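Local coordinates for odorant binding protein ASP5 (Apis mellifera, PDB 3R72) that probably binds and carries small hydrophobic odorant molecules in the antennae, and here holds n-butyl-benzenesulfonamide in an internal pocket of a helical fold, at residues N14-C19 with E28-M33; R56-G61 with Q102-Y107; A89-E94 with V108-K113. One frame throughout, in Å; residues are numbered along the deposited sequence.

Contact 1: N14-C19 with E28-M33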
loop_
_atom_site.group_PDB
_atom_site.type_symbol
_atom_site.label_atom_id
_atom_site.label_comp_id
_atom_site.label_asym_id
_atom_site.label_seq_id
_atom_site.Cartn_x
_atom_site.Cartn_y
_atom_site.Cartn_z
ATOM N N ASN A 14 9.885 -6.537 -6.922
ATOM C CA ASN A 14 9.431 -7.801 -7.472
ATOM C C ASN A 14 7.924 -7.989 -7.393
ATOM O O ASN A 14 7.315 -8.519 -8.310
ATOM C CB ASN A 14 10.223 -8.954 -6.873
ATOM C CG ASN A 14 11.585 -9.063 -7.511
ATOM O OD1 ASN A 14 11.689 -9.230 -8.714
ATOM N ND2 ASN A 14 12.623 -8.930 -6.730
ATOM N N MET A 15 7.306 -7.516 -6.322
ATOM C CA MET A 15 5.842 -7.494 -6.238
ATOM C C MET A 15 5.244 -6.577 -7.302
ATOM O O MET A 15 4.268 -6.928 -7.972
ATOM C CB MET A 15 5.402 -7.040 -4.856
ATOM C CG MET A 15 5.720 -8.061 -3.782
ATOM S SD MET A 15 4.992 -7.682 -2.188
ATOM C CE MET A 15 5.756 -6.139 -1.862
ATOM N N ARG A 16 5.830 -5.399 -7.464
ATOM C CA ARG A 16 5.368 -4.476 -8.502
ATOM C C ARG A 16 5.413 -5.135 -9.868
ATOM O O ARG A 16 4.439 -5.088 -10.631
ATOM C CB ARG A 16 6.218 -3.207 -8.542
ATOM C CG ARG A 16 5.910 -2.326 -9.760
ATOM C CD ARG A 16 6.707 -1.065 -9.826
ATOM N NE ARG A 16 6.392 -0.154 -8.739
ATOM C CZ ARG A 16 6.728 1.138 -8.716
ATOM N NH1 ARG A 16 7.400 1.693 -9.723
ATOM N NH2 ARG A 16 6.411 1.879 -7.669
ATOM N N LYS A 17 6.560 -5.726 -10.195
ATOM C CA LYS A 17 6.769 -6.366 -11.487
ATOM C C LYS A 17 5.659 -7.326 -11.796
ATOM O O LYS A 17 5.093 -7.317 -12.900
ATOM C CB LYS A 17 8.060 -7.187 -11.483
ATOM C CG LYS A 17 9.323 -6.431 -11.775
ATOM C CD LYS A 17 10.381 -7.348 -12.412
ATOM C CE LYS A 17 11.694 -7.272 -11.669
ATOM N NZ LYS A 17 12.850 -7.521 -12.560
ATOM N N SER A 18 5.368 -8.186 -10.834
ATOM C CA SER A 18 4.317 -9.190 -10.953
ATOM C C SER A 18 2.964 -8.544 -11.207
ATOM O O SER A 18 2.256 -8.877 -12.148
ATOM C CB SER A 18 4.239 -10.010 -9.669
ATOM O OG SER A 18 3.195 -10.965 -9.725
ATOM N N CYS A 19 2.593 -7.612 -10.334
ATOM C CA CYS A 19 1.276 -6.983 -10.448
ATOM C C CYS A 19 1.135 -6.088 -11.706
ATOM O O CYS A 19 0.048 -6.022 -12.291
ATOM C CB CYS A 19 0.950 -6.237 -9.151
ATOM S SG CYS A 19 0.590 -7.306 -7.721
ATOM N N GLU A 28 4.686 4.157 -14.846
ATOM C CA GLU A 28 4.422 5.567 -14.644
ATOM C C GLU A 28 3.170 5.771 -13.779
ATOM O O GLU A 28 3.159 6.588 -12.857
ATOM C CB GLU A 28 4.241 6.280 -15.996
ATOM C CG GLU A 28 3.905 7.753 -15.820
ATOM C CD GLU A 28 3.464 8.462 -17.079
ATOM O OE1 GLU A 28 3.565 7.917 -18.194
ATOM O OE2 GLU A 28 2.991 9.610 -16.922
ATOM N N LEU A 29 2.105 5.048 -14.086
ATOM C CA LEU A 29 0.848 5.229 -13.392
ATOM C C LEU A 29 1.002 4.841 -11.905
ATOM O O LEU A 29 0.509 5.525 -11.009
ATOM C CB LEU A 29 -0.215 4.403 -14.120
ATOM C CG LEU A 29 -1.645 4.589 -13.632
ATOM C CD1 LEU A 29 -2.111 6.030 -13.784
ATOM C CD2 LEU A 29 -2.559 3.645 -14.382
ATOM N N VAL A 30 1.750 3.777 -11.638
ATOM C CA VAL A 30 2.010 3.378 -10.260
ATOM C C VAL A 30 2.886 4.412 -9.545
ATOM O O VAL A 30 2.596 4.793 -8.419
ATOM C CB VAL A 30 2.650 1.986 -10.207
ATOM C CG1 VAL A 30 3.071 1.648 -8.789
ATOM C CG2 VAL A 30 1.684 0.947 -10.776
ATOM N N ASP A 31 3.958 4.860 -10.205
ATOM C CA ASP A 31 4.842 5.873 -9.629
ATOM C C ASP A 31 4.143 7.201 -9.350
ATOM O O ASP A 31 4.557 7.962 -8.469
ATOM C CB ASP A 31 6.024 6.158 -10.559
ATOM C CG ASP A 31 7.084 5.103 -10.512
ATOM O OD1 ASP A 31 7.265 4.468 -9.452
ATOM O OD2 ASP A 31 7.766 4.955 -11.550
ATOM N N GLY A 32 3.079 7.480 -10.084
ATOM C CA GLY A 32 2.338 8.709 -9.875
ATOM C C GLY A 32 1.744 8.835 -8.486
ATOM O O GLY A 32 1.597 9.942 -7.971
ATOM N N MET A 33 1.402 7.722 -7.850
ATOM C CA MET A 33 0.807 7.784 -6.514
ATOM C C MET A 33 1.724 8.490 -5.503
ATOM O O MET A 33 1.247 9.261 -4.663
ATOM C CB MET A 33 0.415 6.392 -6.018
ATOM C CG MET A 33 -0.709 5.757 -6.843
ATOM S SD MET A 33 -1.362 4.240 -6.112
ATOM C CE MET A 33 0.025 3.112 -6.323
#
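R16 leaves helix 5-23 with CG anti to the backbone N (chi1 171°), and a single bend at chi3 (-66°) then carries the guanidinium across to helix 27-32. D31 has its CG trans to the carbonyl carbon, which swings the carboxylate across to meet it, the two side chains crossing nearly at right angles. The result is a salt bridge: R16 NH1 donates to D31 OD1 over 2.8 Å, with an N-H...O angle of 154°. R16 NH2 adds a weak second bond to the same D31 OD1 at 3.3 Å, so one oxygen takes both donors and the pairing is lopsided rather than two-pronged. OD1 sits at the guanidinium edge, near its plane, yet the guanidinium and carboxylate planes are inclined to each other, and NH1 comes to OD1 from above the carboxylate plane. V30 comes in from the opposite direction and lays CG1 over one face of the guanidinium, off toward the rim, with V30 CG1 3.5 Å from R16 NH2. The buried arginine is therefore gripped at its edge and flanked by a methyl. Its other bonds fix it further: NH1 pairs with E27 and NE donates to the backbone O of P122, the last residue of the chain. The contact thus ties together the first two helices of a PBP/GOBP fold and the C-terminal tail.

Contact 2: R56-G61 with Q102-Y107. With NBB (N-butyl-benzenesulfonamide), chain B.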
loop_
_atom_site.group_PDB
_atom_site.type_symbol
_atom_site.label_atom_id
_atom_site.label_comp_id
_atom_site.label_asym_id
_atom_site.label_seq_id
_atom_site.Cartn_x
_atom_site.Cartn_y
_atom_site.Cartn_z
ATOM N N ARG A 56 -0.564 -9.871 2.084
ATOM C CA ARG A 56 -1.516 -10.446 3.023
ATOM C C ARG A 56 -2.186 -9.353 3.884
ATOM O O ARG A 56 -2.760 -9.652 4.933
ATOM C CB ARG A 56 -0.852 -11.530 3.900
ATOM C CG ARG A 56 0.099 -12.503 3.194
ATOM C CD ARG A 56 -0.693 -13.492 2.382
ATOM N NE ARG A 56 -1.649 -14.264 3.183
ATOM C CZ ARG A 56 -2.628 -15.007 2.665
ATOM N NH1 ARG A 56 -2.774 -15.081 1.356
ATOM N NH2 ARG A 56 -3.462 -15.663 3.465
ATOM N N THR A 57 -2.139 -8.106 3.417
ATOM C CA THR A 57 -2.757 -6.999 4.127
ATOM C C THR A 57 -4.209 -6.764 3.698
ATOM O O THR A 57 -4.911 -5.973 4.319
ATOM C CB THR A 57 -1.908 -5.744 3.959
ATOM O OG1 THR A 57 -1.713 -5.489 2.570
ATOM C CG2 THR A 57 -0.571 -5.897 4.650
ATOM N N PHE A 58 -4.647 -7.465 2.651
ATOM C CA PHE A 58 -6.042 -7.498 2.248
ATOM C C PHE A 58 -6.325 -8.943 1.863
ATOM O O PHE A 58 -5.520 -9.565 1.170
ATOM C CB PHE A 58 -6.288 -6.555 1.073
ATOM C CG PHE A 58 -7.744 -6.359 0.732
ATOM C CD1 PHE A 58 -8.492 -5.395 1.361
ATOM C CD2 PHE A 58 -8.360 -7.150 -0.219
ATOM C CE1 PHE A 58 -9.820 -5.178 1.027
ATOM C CE2 PHE A 58 -9.695 -6.954 -0.557
ATOM C CZ PHE A 58 -10.429 -5.969 0.072
ATOM N N LYS A 59 -7.455 -9.469 2.312
ATOM C CA LYS A 59 -7.788 -10.867 2.108
ATOM C C LYS A 59 -9.290 -11.042 2.252
ATOM O O LYS A 59 -9.882 -10.478 3.174
ATOM C CB LYS A 59 -7.050 -11.705 3.167
ATOM C CG LYS A 59 -7.332 -13.185 3.138
ATOM C CD LYS A 59 -6.443 -13.936 4.126
ATOM C CE LYS A 59 -6.840 -13.709 5.580
ATOM N NZ LYS A 59 -6.080 -14.610 6.507
ATOM N N ASN A 60 -9.907 -11.832 1.371
ATOM C CA ASN A 60 -11.337 -12.114 1.455
ATOM C C ASN A 60 -12.211 -10.882 1.590
ATOM O O ASN A 60 -13.146 -10.849 2.384
ATOM C CB ASN A 60 -11.633 -13.074 2.606
ATOM C CG ASN A 60 -11.047 -14.432 2.377
ATOM O OD1 ASN A 60 -10.979 -14.912 1.242
ATOM N ND2 ASN A 60 -10.646 -15.089 3.458
ATOM N N GLY A 61 -11.886 -9.856 0.823
ATOM C CA GLY A 61 -12.717 -8.679 0.778
ATOM C C GLY A 61 -12.557 -7.717 1.935
ATOM O O GLY A 61 -13.279 -6.729 2.007
ATOM N N GLN A 102 -11.570 -0.447 -5.299
ATOM C CA GLN A 102 -11.890 0.872 -4.790
ATOM C C GLN A 102 -11.530 1.001 -3.311
ATOM O O GLN A 102 -10.976 2.011 -2.897
ATOM C CB GLN A 102 -13.372 1.166 -5.045
ATOM C CG GLN A 102 -13.666 1.306 -6.527
ATOM C CD GLN A 102 -15.139 1.280 -6.887
ATOM O OE1 GLN A 102 -15.944 0.598 -6.273
ATOM N NE2 GLN A 102 -15.480 1.987 -7.944
ATOM N N LYS A 103 -11.802 -0.038 -2.522
ATOM C CA LYS A 103 -11.500 0.000 -1.098
ATOM C C LYS A 103 -10.006 0.122 -0.831
ATOM O O LYS A 103 -9.580 0.975 -0.051
ATOM C CB LYS A 103 -12.043 -1.231 -0.401
ATOM C CG LYS A 103 -13.560 -1.279 -0.291
ATOM C CD LYS A 103 -14.004 -2.405 0.644
ATOM C CE LYS A 103 -15.507 -2.519 0.707
ATOM N NZ LYS A 103 -15.964 -3.856 1.183
ATOM N N THR A 104 -9.199 -0.740 -1.437
ATOM C CA THR A 104 -7.768 -0.660 -1.181
ATOM C C THR A 104 -7.194 0.659 -1.678
ATOM O O THR A 104 -6.334 1.243 -1.023
ATOM C CB THR A 104 -6.973 -1.860 -1.740
ATOM O OG1 THR A 104 -7.103 -1.934 -3.162
ATOM C CG2 THR A 104 -7.441 -3.143 -1.127
ATOM N N TYR A 105 -7.686 1.162 -2.805
ATOM C CA TYR A 105 -7.201 2.436 -3.310
ATOM C C TYR A 105 -7.513 3.579 -2.343
ATOM O O TYR A 105 -6.683 4.454 -2.116
ATOM C CB TYR A 105 -7.828 2.733 -4.645
ATOM C CG TYR A 105 -7.204 3.825 -5.490
ATOM C CD1 TYR A 105 -5.892 3.755 -5.921
ATOM C CD2 TYR A 105 -7.971 4.886 -5.949
ATOM C CE1 TYR A 105 -5.366 4.683 -6.790
ATOM C CE2 TYR A 105 -7.452 5.822 -6.818
ATOM C CZ TYR A 105 -6.147 5.714 -7.223
ATOM O OH TYR A 105 -5.589 6.589 -8.103
ATOM N N GLN A 106 -8.710 3.566 -1.765
ATOM C CA GLN A 106 -9.084 4.555 -0.769
ATOM C C GLN A 106 -8.163 4.467 0.454
ATOM O O GLN A 106 -7.773 5.480 1.018
ATOM C CB GLN A 106 -10.543 4.368 -0.349
ATOM C CG GLN A 106 -11.587 4.725 -1.420
ATOM C CD GLN A 106 -12.905 4.013 -1.211
ATOM O OE1 GLN A 106 -13.228 3.605 -0.096
ATOM N NE2 GLN A 106 -13.666 3.833 -2.290
ATOM N N TYR A 107 -7.828 3.256 0.884
ATOM C CA TYR A 107 -6.954 3.063 2.035
ATOM C C TYR A 107 -5.554 3.617 1.758
ATOM O O TYR A 107 -4.960 4.315 2.584
ATOM C CB TYR A 107 -6.914 1.564 2.408
ATOM C CG TYR A 107 -6.081 1.325 3.635
ATOM C CD1 TYR A 107 -6.618 1.571 4.893
ATOM C CD2 TYR A 107 -4.771 0.922 3.561
ATOM C CE1 TYR A 107 -5.879 1.442 6.039
ATOM C CE2 TYR A 107 -4.025 0.773 4.716
ATOM C CZ TYR A 107 -4.588 1.051 5.948
ATOM O OH TYR A 107 -3.848 0.953 7.090
HETATM O O1S NBB B . -0.529 -2.862 2.559
HETATM S S NBB B . 0.685 -2.178 2.305
HETATM O O2S NBB B . 1.363 -2.543 1.091
HETATM N N10 NBB B . 1.651 -2.479 3.544
HETATM C C11 NBB B . 1.218 -2.203 4.898
HETATM C C12 NBB B . 2.359 -1.715 5.770
HETATM C C13 NBB B . 2.863 -0.318 5.404
HETATM C C14 NBB B . 1.853 0.740 5.794
HETATM C C4 NBB B . 0.390 -0.565 2.287
HETATM C C5 NBB B . 1.446 0.307 2.008
HETATM C C6 NBB B . 1.247 1.695 1.989
HETATM C C1 NBB B . -0.000 2.243 2.241
HETATM C C2 NBB B . -1.057 1.401 2.496
HETATM C C3 NBB B . -0.872 0.020 2.524
#
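F58 and T104 make the tight part of this contact, a methyl set down on an aromatic face. T104 CG2 lies 3.8 Å from the centroid of the F58 ring, 22° off the ring normal, a CH-pi contact; its closest ring atom is F58 CD1, at 3.5 Å from T104 CG2, so the methyl is shifted toward one rim. With CG2 anti to its carbonyl carbon, T104 gives the methyl to the phenylalanine and keeps OG1 for hydrogen bonds to the hydroxyls of T48 and T49 on helix 42-54. F63 meets the F58 ring edge-to-face. F58 belongs to the short antiparallel hairpin of strands 58-59 and 62-63, which follows a Schellman motif at R56 closing helix 42-54, and helix 100-114 of the PBP/GOBP fold packs across it. Things are slacker at the turn of that hairpin, where G61 has positive phi: the extended K103 brings NZ only to 4.0 Å from G61 O, too far for a bond, and both residues are partly exposed. At the inner end lies the ligand. T57 OG1 is 2.9 Å from the sulfonamide oxygen O1S, although the backbone O of M52 competes for the same proton, and Y107 CE2 reaches the benzene ring at 3.8 Å from NBB C2.

Contact 3: A89-E94 with V108-K113. With NBB (N-butyl-benzenesulfonamide), chain B.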
loop_
_atom_site.group_PDB
_atom_site.type_symbol
_atom_site.label_atom_id
_atom_site.label_comp_id
_atom_site.label_asym_id
_atom_site.label_seq_id
_atom_site.Cartn_x
_atom_site.Cartn_y
_atom_site.Cartn_z
ATOM N N ALA A 89 -3.608 3.629 12.665
ATOM C CA ALA A 89 -4.649 3.867 13.658
ATOM C C ALA A 89 -5.723 4.833 13.152
ATOM O O ALA A 89 -6.905 4.657 13.444
ATOM C CB ALA A 89 -4.044 4.406 14.931
ATOM N N VAL A 90 -5.315 5.843 12.393
ATOM C CA VAL A 90 -6.281 6.741 11.758
ATOM C C VAL A 90 -7.006 6.046 10.605
ATOM O O VAL A 90 -8.235 6.006 10.545
ATOM C CB VAL A 90 -5.579 8.027 11.254
ATOM C CG1 VAL A 90 -6.523 8.870 10.393
ATOM C CG2 VAL A 90 -5.076 8.850 12.452
ATOM N N CYS A 91 -6.246 5.499 9.670
ATOM C CA CYS A 91 -6.843 5.007 8.436
ATOM C C CYS A 91 -7.727 3.788 8.630
ATOM O O CYS A 91 -8.657 3.586 7.851
ATOM C CB CYS A 91 -5.766 4.766 7.382
ATOM S SG CYS A 91 -5.002 6.344 6.870
ATOM N N ARG A 92 -7.485 2.996 9.673
ATOM C CA ARG A 92 -8.304 1.800 9.884
ATOM C C ARG A 92 -9.738 2.148 10.238
ATOM O O ARG A 92 -10.616 1.294 10.138
ATOM C CB ARG A 92 -7.723 0.880 10.968
ATOM C CG ARG A 92 -7.779 1.471 12.371
ATOM C CD ARG A 92 -7.072 0.590 13.384
ATOM N NE ARG A 92 -7.744 -0.701 13.483
ATOM C CZ ARG A 92 -7.153 -1.873 13.705
ATOM N NH1 ARG A 92 -5.848 -1.947 13.909
ATOM N NH2 ARG A 92 -7.882 -2.988 13.709
ATOM N N ASN A 93 -9.960 3.361 10.740
ATOM C CA ASN A 93 -11.290 3.787 11.182
ATOM C C ASN A 93 -12.084 4.618 10.177
ATOM O O ASN A 93 -13.174 5.086 10.485
ATOM C CB ASN A 93 -11.198 4.442 12.558
ATOM C CG ASN A 93 -11.063 3.412 13.651
ATOM O OD1 ASN A 93 -11.541 2.279 13.508
ATOM N ND2 ASN A 93 -10.422 3.780 14.753
ATOM N N GLU A 94 -11.545 4.791 8.975
ATOM C CA GLU A 94 -12.284 5.386 7.860
ATOM C C GLU A 94 -13.120 4.288 7.202
ATOM O O GLU A 94 -12.673 3.148 7.095
ATOM C CB GLU A 94 -11.294 6.002 6.868
ATOM C CG GLU A 94 -11.909 6.636 5.622
ATOM C CD GLU A 94 -10.868 7.301 4.722
ATOM O OE1 GLU A 94 -9.907 7.885 5.263
ATOM O OE2 GLU A 94 -11.018 7.254 3.477
ATOM N N VAL A 108 -5.033 3.324 0.573
ATOM C CA VAL A 108 -3.739 3.842 0.157
ATOM C C VAL A 108 -3.749 5.382 0.150
ATOM O O VAL A 108 -2.811 6.010 0.617
ATOM C CB VAL A 108 -3.338 3.246 -1.224
ATOM C CG1 VAL A 108 -2.094 3.936 -1.769
ATOM C CG2 VAL A 108 -3.124 1.744 -1.086
ATOM N N GLN A 109 -4.812 5.982 -0.367
ATOM C CA GLN A 109 -4.957 7.440 -0.359
ATOM C C GLN A 109 -5.011 7.989 1.066
ATOM O O GLN A 109 -4.461 9.057 1.331
ATOM C CB GLN A 109 -6.207 7.867 -1.112
ATOM C CG GLN A 109 -6.070 7.751 -2.604
ATOM C CD GLN A 109 -7.391 7.924 -3.298
ATOM O OE1 GLN A 109 -8.165 6.968 -3.441
ATOM N NE2 GLN A 109 -7.670 9.137 -3.720
ATOM N N CYS A 110 -5.653 7.285 1.989
ATOM C CA CYS A 110 -5.667 7.720 3.383
ATOM C C CYS A 110 -4.253 7.756 3.944
ATOM O O CYS A 110 -3.859 8.707 4.609
ATOM C CB CYS A 110 -6.551 6.808 4.229
ATOM S SG CYS A 110 -6.618 7.295 5.979
ATOM N N HIS A 111 -3.466 6.731 3.653
ATOM C CA HIS A 111 -2.076 6.712 4.093
ATOM C C HIS A 111 -1.292 7.893 3.513
ATOM O O HIS A 111 -0.541 8.563 4.228
ATOM C CB HIS A 111 -1.436 5.395 3.676
ATOM C CG HIS A 111 -1.389 4.381 4.773
ATOM N ND1 HIS A 111 -2.468 3.665 5.252
ATOM C CD2 HIS A 111 -0.320 3.948 5.468
ATOM C CE1 HIS A 111 -2.055 2.848 6.211
ATOM N NE2 HIS A 111 -0.755 3.004 6.361
ATOM N N TYR A 112 -1.445 8.139 2.217
ATOM C CA TYR A 112 -0.793 9.270 1.575
ATOM C C TYR A 112 -1.142 10.577 2.286
ATOM O O TYR A 112 -0.255 11.373 2.619
ATOM C CB TYR A 112 -1.195 9.345 0.093
ATOM C CG TYR A 112 -0.542 10.513 -0.622
ATOM C CD1 TYR A 112 0.715 10.392 -1.210
ATOM C CD2 TYR A 112 -1.154 11.755 -0.663
ATOM C CE1 TYR A 112 1.323 11.469 -1.831
ATOM C CE2 TYR A 112 -0.547 12.827 -1.270
ATOM C CZ TYR A 112 0.684 12.676 -1.855
ATOM O OH TYR A 112 1.306 13.736 -2.473
ATOM N N LYS A 113 -2.428 10.795 2.517
ATOM C CA LYS A 113 -2.892 12.044 3.091
ATOM C C LYS A 113 -2.298 12.298 4.473
ATOM O O LYS A 113 -2.042 13.446 4.838
ATOM C CB LYS A 113 -4.413 12.066 3.139
ATOM C CG LYS A 113 -5.017 12.323 1.778
ATOM C CD LYS A 113 -6.503 12.606 1.881
ATOM C CE LYS A 113 -7.220 12.453 0.540
ATOM N NZ LYS A 113 -8.699 12.515 0.711
HETATM O O1S NBB B . -0.529 -2.862 2.559
HETATM S S NBB B . 0.685 -2.178 2.305
HETATM O O2S NBB B . 1.363 -2.543 1.091
HETATM N N10 NBB B . 1.651 -2.479 3.544
HETATM C C11 NBB B . 1.218 -2.203 4.898
HETATM C C12 NBB B . 2.359 -1.715 5.770
HETATM C C13 NBB B . 2.863 -0.318 5.404
HETATM C C14 NBB B . 1.853 0.740 5.794
HETATM C C4 NBB B . 0.390 -0.565 2.287
HETATM C C5 NBB B . 1.446 0.307 2.008
HETATM C C6 NBB B . 1.247 1.695 1.989
HETATM C C1 NBB B . -0.000 2.243 2.241
HETATM C C2 NBB B . -1.057 1.401 2.496
HETATM C C3 NBB B . -0.872 0.020 2.524
#
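C91 and C110 are joined by a disulfide whose two halves arrive in different ways. C91 SG lies trans to its own carbonyl carbon, close beside its backbone N, whereas in C110 it is the backbone N that SG stands anti to. The sulfurs meet between the two helices. C91 SG and C110 SG are 2.1 Å apart, and the torsion about that bond is -90°, the relaxed value for a disulfide. The H111 ring stands next to this bridge. C91 SG lies 4.7 Å from the centroid of the imidazole, 44° off its normal, an oblique sulfur-aromatic approach. One face of the imidazole is turned to the ligand: NBB C2 sits 3.7 Å above the plane, over the ring centre. The benzene ring of the ligand is clearly inclined to the imidazole, so this is a face contact and not a parallel stack. H111 CB also meets NBB C1, at 3.7 Å, and V108 CG2 touches the ligand ring more loosely, 4.1 Å from NBB C2. Replacing the histidine by an alanine here would probably leave this part of the benzene ring without the imidazole face it rests against and open a gap between ligand and disulfide. Three disulfides are characteristic of classical insect odorant-binding proteins, and this one joins the end of helix 81-91 to helix 100-114, which carries H111 of the pocket. C91 stands at the last turn of helix 81-91, where a type I turn carries the chain on to E94, and its carbonyl accepts a bond from the hydroxyl of Y96. C110 is midway along the second half of helix 100-114, while I87 and V88 of helix 81-91 pack on H111, whose ring also meets that of Y107.

Overall arrangement
Contacts 2 and 3 share helix 100-114 and lie with centres about 12 Å apart; Y107 joins them, its CE1 being 3.6 Å from C91 CB. Both touch the same bound sulfonamide, T57 and Y107 from contact 2, V108 and H111 from contact 3. Contact 1 closes earlier in the chain and is more remote, about 16 Å from contact 2 and 20 Å from contact 3 between centres, the latter on the opposite side of the chain's centre. M33 spans the interval, with SD 4.1 Å from Y105 CE1 and its backbone O 3.6 Å from Y112 CE1. M15 of contact 1 touches a second bound sulfonamide, not the one that contacts 2 and 3 hold.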